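PDB 4K7C: aminopeptidase C from Lactobacillus rhamnosus, which probably removes amino acids from the N-termini of peptides as a bleomycin hydrolase-like cysteine aminopeptidase of the papain clan, assembled as a hexamer. Local coordinates for residues F100-D103 with K104-K107; D211-I214 with L215-L219; N109-Y112 with E113-K117. All blocks are in the same frame, centred on the assembly; numbering follows the deposited sequence.

Overall arrangement
All three contacts are local, each joining side chains about one helical turn apart. Contacts 1 and 3 follow each other on helix 96-117, with centres about 14 Å apart. Contact 2 comes later in the chain, at the end of helix 197-219. Its centre is about 10 Å from that of contact 1 and 20 Å from that of contact 3. Phe101, Phe105 and Lys104 of contact 1 pack on Tyr212 and Leu215 of contact 2. Contact 3 reaches the same helix through Tyr112, which meets Asp211. The two helices are thus joined at two levels. All three contacts also touch the second subunit, so this helical region takes part in the assembly.

Contact 1: residues F100-D103 with K104-K107; sequences FFWD and KFEK
Asp103 and Lys107 form a salt bridge one turn apart on helix 96-117. Lys107 NZ lies 2.6 Å from Asp103 OD2 and meets its syn lone pair, on the side of the other oxygen. Asp103 CG is anti to the backbone N (chi1 -176°), which holds the carboxylate out from the helix. The extended Lys107 chain reaches back one turn to meet it, with CE 3.3 Å from Asp103 OD1. This polar side is tightly packed, and Trp71 of helix 70-87 touches both residues.

Phe100 and Lys104 lie alongside each other. Lys104 CG sits over one face of the ring, while CE comes 3.7 Å from Phe100 CZ. Lys104 NZ continues to Asp138 and Gln136. The aromatic side is looser within the helix. Phe105 CD2 meets the edge of the Trp102 indole at CZ3, 4.2 Å away. Leu10 of the second subunit packs on both rings, so this side faces a subunit boundary, not solvent.

Asp103 OD1 also binds Asn284, and Lys107 NZ also binds the carbonyls of Gln137 and Gly139. The buried ion pair is therefore well supplied with partners, which probably keeps both groups charged.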
loop_
_atom_site.group_PDB
_atom_site.type_symbol
_atom_site.label_atom_id
_atom_site.label_comp_id
_atom_site.label_asym_id
_atom_site.label_seq_id
_atom_site.Cartn_x
_atom_site.Cartn_y
_atom_site.Cartn_z
ATOM N N PHE A 100 -3.146 -29.649 -16.181
ATOM C CA PHE A 100 -4.119 -28.667 -16.672
ATOM C C PHE A 100 -4.106 -28.677 -18.198
ATOM O O PHE A 100 -5.162 -28.617 -18.910
ATOM C CB PHE A 100 -3.751 -27.276 -16.173
ATOM C CG PHE A 100 -4.860 -26.226 -16.273
ATOM C CD1 PHE A 100 -6.167 -26.475 -15.887
ATOM C CD2 PHE A 100 -4.542 -24.917 -16.656
ATOM C CE1 PHE A 100 -7.111 -25.496 -15.899
ATOM C CE2 PHE A 100 -5.494 -23.894 -16.672
ATOM C CZ PHE A 100 -6.785 -24.185 -16.279
ATOM N N PHE A 101 -2.915 -28.729 -18.747
ATOM C CA PHE A 101 -2.792 -28.800 -20.205
ATOM C C PHE A 101 -3.600 -29.985 -20.830
ATOM O O PHE A 101 -4.409 -29.785 -21.700
ATOM C CB PHE A 101 -1.274 -28.820 -20.608
ATOM C CG PHE A 101 -1.050 -28.819 -22.137
ATOM C CD1 PHE A 101 -0.643 -27.702 -22.836
ATOM C CD2 PHE A 101 -1.305 -29.974 -22.856
ATOM C CE1 PHE A 101 -0.447 -27.766 -24.216
ATOM C CE2 PHE A 101 -1.148 -30.023 -24.222
ATOM C CZ PHE A 101 -0.778 -28.911 -24.910
ATOM N N TRP A 102 -3.304 -31.210 -20.365
ATOM C CA TRP A 102 -3.862 -32.439 -20.894
ATOM C C TRP A 102 -5.348 -32.539 -20.582
ATOM O O TRP A 102 -6.134 -32.947 -21.432
ATOM C CB TRP A 102 -3.103 -33.609 -20.362
ATOM C CG TRP A 102 -1.708 -33.664 -20.906
ATOM C CD1 TRP A 102 -0.537 -33.679 -20.203
ATOM C CD2 TRP A 102 -1.341 -33.724 -22.288
ATOM N NE1 TRP A 102 0.530 -33.755 -21.072
ATOM C CE2 TRP A 102 0.061 -33.783 -22.348
ATOM C CE3 TRP A 102 -2.056 -33.745 -23.471
ATOM C CZ2 TRP A 102 0.788 -33.872 -23.596
ATOM C CZ3 TRP A 102 -1.362 -33.793 -24.701
ATOM C CH2 TRP A 102 0.038 -33.842 -24.756
ATOM N N ASP A 103 -5.753 -32.010 -19.435
ATOM C CA ASP A 103 -7.148 -31.954 -19.102
ATOM C C ASP A 103 -7.951 -31.112 -20.119
ATOM O O ASP A 103 -8.991 -31.533 -20.732
ATOM C CB ASP A 103 -7.365 -31.433 -17.679
ATOM C CG ASP A 103 -8.819 -31.457 -17.283
ATOM O OD1 ASP A 103 -9.413 -32.563 -17.336
ATOM O OD2 ASP A 103 -9.378 -30.339 -16.900
ATOM N N LYS A 104 -7.554 -29.882 -20.343
ATOM C CA LYS A 104 -8.163 -29.031 -21.349
ATOM C C LYS A 104 -8.172 -29.573 -22.747
ATOM O O LYS A 104 -9.112 -29.440 -23.479
ATOM C CB LYS A 104 -7.472 -27.666 -21.355
ATOM C CG LYS A 104 -7.674 -26.802 -20.136
ATOM C CD LYS A 104 -8.414 -25.546 -20.465
ATOM C CE LYS A 104 -8.865 -24.689 -19.256
ATOM N NZ LYS A 104 -9.823 -25.323 -18.325
ATOM N N PHE A 105 -7.050 -30.155 -23.162
ATOM C CA PHE A 105 -6.989 -30.684 -24.490
ATOM C C PHE A 105 -7.921 -31.911 -24.642
ATOM O O PHE A 105 -8.688 -31.986 -25.609
ATOM C CB PHE A 105 -5.550 -31.003 -24.859
ATOM C CG PHE A 105 -5.385 -31.296 -26.323
ATOM C CD1 PHE A 105 -5.843 -30.380 -27.274
ATOM C CD2 PHE A 105 -4.763 -32.444 -26.738
ATOM C CE1 PHE A 105 -5.771 -30.632 -28.613
ATOM C CE2 PHE A 105 -4.660 -32.667 -28.128
ATOM C CZ PHE A 105 -5.119 -31.741 -29.044
ATOM N N GLU A 106 -7.886 -32.814 -23.679
ATOM C CA GLU A 106 -8.751 -34.040 -23.687
ATOM C C GLU A 106 -10.184 -33.607 -23.577
ATOM O O GLU A 106 -11.010 -34.063 -24.331
ATOM C CB GLU A 106 -8.380 -34.988 -22.563
ATOM C CG GLU A 106 -7.055 -35.702 -22.826
ATOM C CD GLU A 106 -7.144 -36.883 -23.852
ATOM O OE1 GLU A 106 -8.251 -37.311 -24.297
ATOM O OE2 GLU A 106 -6.026 -37.368 -24.225
ATOM N N LYS A 107 -10.471 -32.615 -22.724
ATOM C CA LYS A 107 -11.871 -32.104 -22.662
ATOM C C LYS A 107 -12.395 -31.511 -23.988
ATOM O O LYS A 107 -13.568 -31.599 -24.220
ATOM C CB LYS A 107 -12.033 -31.117 -21.513
ATOM C CG LYS A 107 -12.061 -31.722 -20.143
ATOM C CD LYS A 107 -12.083 -30.634 -19.034
ATOM C CE LYS A 107 -12.429 -31.256 -17.726
ATOM N NZ LYS A 107 -11.974 -30.349 -16.623
HETATM O O HOH W 1 -9.144 -27.905 -16.820
#

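Contact 2: residues D211-I214 with L215-L219; sequences DYRI and LAYTL
The last turns of helix 197-219 hold this contact, where Arg213 lies beside Tyr217 and Thr218 bonds back to Ile214. Arg213 CG sits over one face of the Tyr217 ring in a CH-pi contact, 4.0 Å from the ring centroid and offset toward the rim. The next carbon, Arg213 CD, is 3.9 Å from Tyr217 OH. The guanidinium does not stack on the ring, for the two planes are 58° apart. Arg213 NE and NH1 instead bond to the carbonyls of Phe343 and Asn344 of the second subunit.

Ile214 O accepts two bonds from Thr218. OG1 reaches it at 2.7 Å and the backbone N at 3.0 Å, from opposite faces of the carbonyl plane. Thr218 OG1 stands between its own backbone N and carbonyl carbon (chi1 51°), which turns the hydroxyl back along the helix. Tyr212 and Ala216 meet more loosely, CE2 to CB at 4.4 Å.

Leu215 packs against Phe101, Lys104 and Phe105 of helix 96-117. Leu172 of helix 170-192 covers Ile214 and Thr218. Leu17 and Leu342 of the second subunit touch Ala216 and Tyr217. This end of the helix is therefore wedged between two helices of its own chain and a neighbouring subunit.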
loop_
_atom_site.group_PDB
_atom_site.type_symbol
_atom_site.label_atom_id
_atom_site.label_comp_id
_atom_site.label_asym_id
_atom_site.label_seq_id
_atom_site.Cartn_x
_atom_site.Cartn_y
_atom_site.Cartn_z
ATOM N N ASP A 211 -6.928 -26.102 -31.222
ATOM C CA ASP A 211 -6.992 -26.151 -29.780
ATOM C C ASP A 211 -5.626 -26.426 -29.124
ATOM O O ASP A 211 -5.297 -25.830 -28.081
ATOM C CB ASP A 211 -8.025 -27.188 -29.305
ATOM C CG ASP A 211 -9.411 -26.964 -29.908
ATOM O OD1 ASP A 211 -9.618 -25.824 -30.406
ATOM O OD2 ASP A 211 -10.254 -27.964 -29.902
ATOM N N TYR A 212 -4.864 -27.354 -29.715
ATOM C CA TYR A 212 -3.535 -27.653 -29.257
ATOM C C TYR A 212 -2.676 -26.379 -29.203
ATOM O O TYR A 212 -1.975 -26.110 -28.193
ATOM C CB TYR A 212 -2.882 -28.814 -30.096
ATOM C CG TYR A 212 -1.546 -29.245 -29.531
ATOM C CD1 TYR A 212 -1.466 -30.194 -28.563
ATOM C CD2 TYR A 212 -0.369 -28.585 -29.865
ATOM C CE1 TYR A 212 -0.284 -30.541 -27.964
ATOM C CE2 TYR A 212 0.850 -28.959 -29.278
ATOM C CZ TYR A 212 0.859 -29.939 -28.336
ATOM O OH TYR A 212 2.044 -30.278 -27.742
ATOM N N ARG A 213 -2.710 -25.602 -30.256
ATOM C CA ARG A 213 -1.969 -24.368 -30.358
ATOM C C ARG A 213 -2.396 -23.284 -29.328
ATOM O O ARG A 213 -1.551 -22.620 -28.753
ATOM C CB ARG A 213 -2.024 -23.874 -31.767
ATOM C CG ARG A 213 -1.398 -22.507 -31.916
ATOM C CD ARG A 213 -1.141 -22.170 -33.348
ATOM N NE ARG A 213 -2.300 -21.957 -34.167
ATOM C CZ ARG A 213 -2.706 -22.864 -35.089
ATOM N NH1 ARG A 213 -3.713 -22.589 -35.905
ATOM N NH2 ARG A 213 -2.116 -24.090 -35.157
ATOM N N ILE A 214 -3.696 -23.158 -29.090
ATOM C CA ILE A 214 -4.212 -22.253 -28.021
ATOM C C ILE A 214 -3.677 -22.633 -26.653
ATOM O O ILE A 214 -3.211 -21.808 -25.892
ATOM C CB ILE A 214 -5.784 -22.275 -28.014
ATOM C CG1 ILE A 214 -6.296 -21.644 -29.301
ATOM C CG2 ILE A 214 -6.314 -21.643 -26.727
ATOM C CD1 ILE A 214 -7.776 -21.884 -29.575
ATOM N N LEU A 215 -3.632 -23.936 -26.368
ATOM C CA LEU A 215 -3.056 -24.395 -25.108
ATOM C C LEU A 215 -1.535 -24.324 -25.016
ATOM O O LEU A 215 -1.001 -24.016 -24.000
ATOM C CB LEU A 215 -3.576 -25.796 -24.839
ATOM C CG LEU A 215 -5.057 -25.846 -24.671
ATOM C CD1 LEU A 215 -5.543 -27.284 -24.713
ATOM C CD2 LEU A 215 -5.564 -25.261 -23.353
ATOM N N ALA A 216 -0.829 -24.573 -26.129
ATOM C CA ALA A 216 0.630 -24.473 -26.136
ATOM C C ALA A 216 1.006 -23.018 -25.926
ATOM O O ALA A 216 1.913 -22.667 -25.110
ATOM C CB ALA A 216 1.144 -25.016 -27.450
ATOM N N TYR A 217 0.281 -22.131 -26.588
ATOM C CA TYR A 217 0.588 -20.690 -26.403
ATOM C C TYR A 217 0.290 -20.211 -24.961
ATOM O O TYR A 217 1.033 -19.387 -24.408
ATOM C CB TYR A 217 -0.210 -19.829 -27.335
ATOM C CG TYR A 217 0.313 -19.727 -28.746
ATOM C CD1 TYR A 217 1.272 -20.619 -29.249
ATOM C CD2 TYR A 217 -0.242 -18.830 -29.623
ATOM C CE1 TYR A 217 1.727 -20.562 -30.583
ATOM C CE2 TYR A 217 0.222 -18.741 -30.936
ATOM C CZ TYR A 217 1.171 -19.623 -31.424
ATOM O OH TYR A 217 1.584 -19.469 -32.720
ATOM N N THR A 218 -0.823 -20.649 -24.405
ATOM C CA THR A 218 -1.223 -20.239 -23.038
ATOM C C THR A 218 -0.465 -20.873 -21.912
ATOM O O THR A 218 -0.233 -20.240 -20.899
ATOM C CB THR A 218 -2.733 -20.365 -22.804
ATOM O OG1 THR A 218 -3.254 -21.651 -23.160
ATOM C CG2 THR A 218 -3.435 -19.275 -23.604
ATOM N N LEU A 219 -0.139 -22.156 -22.083
ATOM C CA LEU A 219 0.315 -23.011 -20.999
ATOM C C LEU A 219 1.731 -23.557 -21.162
ATOM O O LEU A 219 2.324 -23.953 -20.137
ATOM C CB LEU A 219 -0.654 -24.179 -20.873
ATOM C CG LEU A 219 -2.132 -23.833 -20.583
ATOM C CD1 LEU A 219 -2.926 -25.109 -20.430
ATOM C CD2 LEU A 219 -2.282 -22.943 -19.337
#

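Contact 3: residues N109-Y112 with E113-K117; sequences NYFY and ENVLK
Phe111 and Val115 meet one turn apart near the end of helix 96-117. Val115 CG2 lies over one face of the phenylalanine ring, offset toward the rim and 3.8 Å from its centroid. The nearest ring carbons are CE2 and CZ, each 3.6 Å from that methyl. With chi1 at 173° the ring stands out from the helix, leaning a little forward to the valine. The same CG2 also rests 3.3 Å from Phe111 O.

On another side of the helix, Asn114 ND2 comes to the Tyr110 ring, 3.3 Å from both CD2 and CE2. The approach is oblique, and the amide and ring planes stand 85° apart. Asn114 ND2 has a hydrogen-bond partner elsewhere in the structure.

The backbone of the same turns is held by Asn114 N to Tyr110 O and Val115 N to Phe111 O, both 2.9 Å.

Farther out, Leu131 of helix 126-133 touches Phe111 and Asn114, while Leu180 of helix 170-192 packs on Phe111 and Tyr112. Tyr112 OH is probably hydrogen-bonded to Asp211 OD2 of helix 197-219. From the same helix, Lys204 pairs with Glu113 OE2 and also bonds to Asn109 OD1. Asn109 ND2 reaches Ala3 O of the second subunit.

The chemistry differs around the helix. Apolar contact secures the Phe111 side, whereas charge and hydrogen bonds tie Asn109, Tyr112 and Glu113 to helix 197-219, and Asn109 also to the second subunit.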
loop_
_atom_site.group_PDB
_atom_site.type_symbol
_atom_site.label_atom_id
_atom_site.label_comp_id
_atom_site.label_asym_id
_atom_site.label_seq_id
_atom_site.Cartn_x
_atom_site.Cartn_y
_atom_site.Cartn_z
ATOM N N ASN A 109 -11.650 -32.559 -27.102
ATOM C CA ASN A 109 -12.043 -33.781 -27.794
ATOM C C ASN A 109 -13.298 -34.453 -27.214
ATOM O O ASN A 109 -14.209 -34.852 -27.983
ATOM C CB ASN A 109 -10.894 -34.782 -27.734
ATOM C CG ASN A 109 -11.138 -35.984 -28.639
ATOM O OD1 ASN A 109 -11.300 -35.777 -29.855
ATOM N ND2 ASN A 109 -11.147 -37.152 -28.093
ATOM N N TYR A 110 -13.331 -34.557 -25.888
ATOM C CA TYR A 110 -14.547 -35.019 -25.199
ATOM C C TYR A 110 -15.792 -34.258 -25.588
ATOM O O TYR A 110 -16.783 -34.878 -25.960
ATOM C CB TYR A 110 -14.353 -35.071 -23.660
ATOM C CG TYR A 110 -15.206 -36.101 -22.975
ATOM C CD1 TYR A 110 -14.693 -37.344 -22.697
ATOM C CD2 TYR A 110 -16.494 -35.842 -22.577
ATOM C CE1 TYR A 110 -15.408 -38.312 -22.059
ATOM C CE2 TYR A 110 -17.240 -36.837 -21.939
ATOM C CZ TYR A 110 -16.693 -38.068 -21.711
ATOM O OH TYR A 110 -17.362 -39.086 -21.068
ATOM N N PHE A 111 -15.710 -32.920 -25.603
ATOM C CA PHE A 111 -16.792 -32.068 -26.011
ATOM C C PHE A 111 -17.219 -32.348 -27.471
ATOM O O PHE A 111 -18.404 -32.467 -27.764
ATOM C CB PHE A 111 -16.394 -30.592 -25.828
ATOM C CG PHE A 111 -17.398 -29.624 -26.386
ATOM C CD1 PHE A 111 -18.509 -29.225 -25.650
ATOM C CD2 PHE A 111 -17.179 -29.057 -27.621
ATOM C CE1 PHE A 111 -19.405 -28.314 -26.212
ATOM C CE2 PHE A 111 -18.057 -28.203 -28.198
ATOM C CZ PHE A 111 -19.194 -27.792 -27.481
ATOM N N TYR A 112 -16.260 -32.458 -28.375
ATOM C CA TYR A 112 -16.595 -32.683 -29.780
ATOM C C TYR A 112 -17.336 -34.023 -29.910
ATOM O O TYR A 112 -18.267 -34.153 -30.726
ATOM C CB TYR A 112 -15.378 -32.691 -30.644
ATOM C CG TYR A 112 -14.619 -31.402 -30.729
ATOM C CD1 TYR A 112 -15.264 -30.158 -30.750
ATOM C CD2 TYR A 112 -13.218 -31.398 -30.837
ATOM C CE1 TYR A 112 -14.568 -28.955 -30.902
ATOM C CE2 TYR A 112 -12.503 -30.209 -30.990
ATOM C CZ TYR A 112 -13.148 -28.972 -30.974
ATOM O OH TYR A 112 -12.475 -27.742 -31.118
ATOM N N GLU A 113 -16.899 -35.017 -29.179
ATOM C CA GLU A 113 -17.511 -36.349 -29.282
ATOM C C GLU A 113 -18.931 -36.279 -28.708
ATOM O O GLU A 113 -19.875 -36.940 -29.219
ATOM C CB GLU A 113 -16.647 -37.426 -28.607
ATOM C CG GLU A 113 -15.393 -37.767 -29.417
ATOM C CD GLU A 113 -15.750 -38.391 -30.760
ATOM O OE1 GLU A 113 -16.737 -39.201 -30.742
ATOM O OE2 GLU A 113 -15.095 -38.083 -31.788
ATOM N N ASN A 114 -19.107 -35.492 -27.657
ATOM C CA ASN A 114 -20.471 -35.273 -27.106
ATOM C C ASN A 114 -21.400 -34.544 -28.042
ATOM O O ASN A 114 -22.613 -34.884 -28.135
ATOM C CB ASN A 114 -20.426 -34.618 -25.718
ATOM C CG ASN A 114 -20.132 -35.624 -24.623
ATOM O OD1 ASN A 114 -20.399 -36.807 -24.777
ATOM N ND2 ASN A 114 -19.583 -35.161 -23.484
ATOM N N VAL A 115 -20.869 -33.564 -28.768
ATOM C CA VAL A 115 -21.602 -32.858 -29.743
ATOM C C VAL A 115 -22.001 -33.785 -30.919
ATOM O O VAL A 115 -23.154 -33.699 -31.426
ATOM C CB VAL A 115 -20.776 -31.687 -30.357
ATOM C CG1 VAL A 115 -21.464 -31.093 -31.524
ATOM C CG2 VAL A 115 -20.605 -30.569 -29.306
ATOM N N LEU A 116 -21.063 -34.606 -31.365
ATOM C CA LEU A 116 -21.346 -35.596 -32.423
ATOM C C LEU A 116 -22.501 -36.565 -31.965
ATOM O O LEU A 116 -23.444 -36.782 -32.707
ATOM C CB LEU A 116 -20.072 -36.332 -32.828
ATOM C CG LEU A 116 -19.203 -35.410 -33.674
ATOM C CD1 LEU A 116 -17.845 -36.035 -33.920
ATOM C CD2 LEU A 116 -19.814 -35.034 -35.007
ATOM N N LYS A 117 -22.393 -37.078 -30.765
ATOM C CA LYS A 117 -23.306 -38.010 -30.245
ATOM C C LYS A 117 -24.701 -37.431 -30.078
ATOM O O LYS A 117 -25.642 -38.159 -30.173
ATOM C CB LYS A 117 -22.851 -38.539 -28.903
ATOM C CG LYS A 117 -21.940 -39.747 -29.025
ATOM C CD LYS A 117 -21.119 -39.984 -27.762
ATOM C CE LYS A 117 -21.998 -40.205 -26.541
ATOM N NZ LYS A 117 -21.135 -40.558 -25.371
#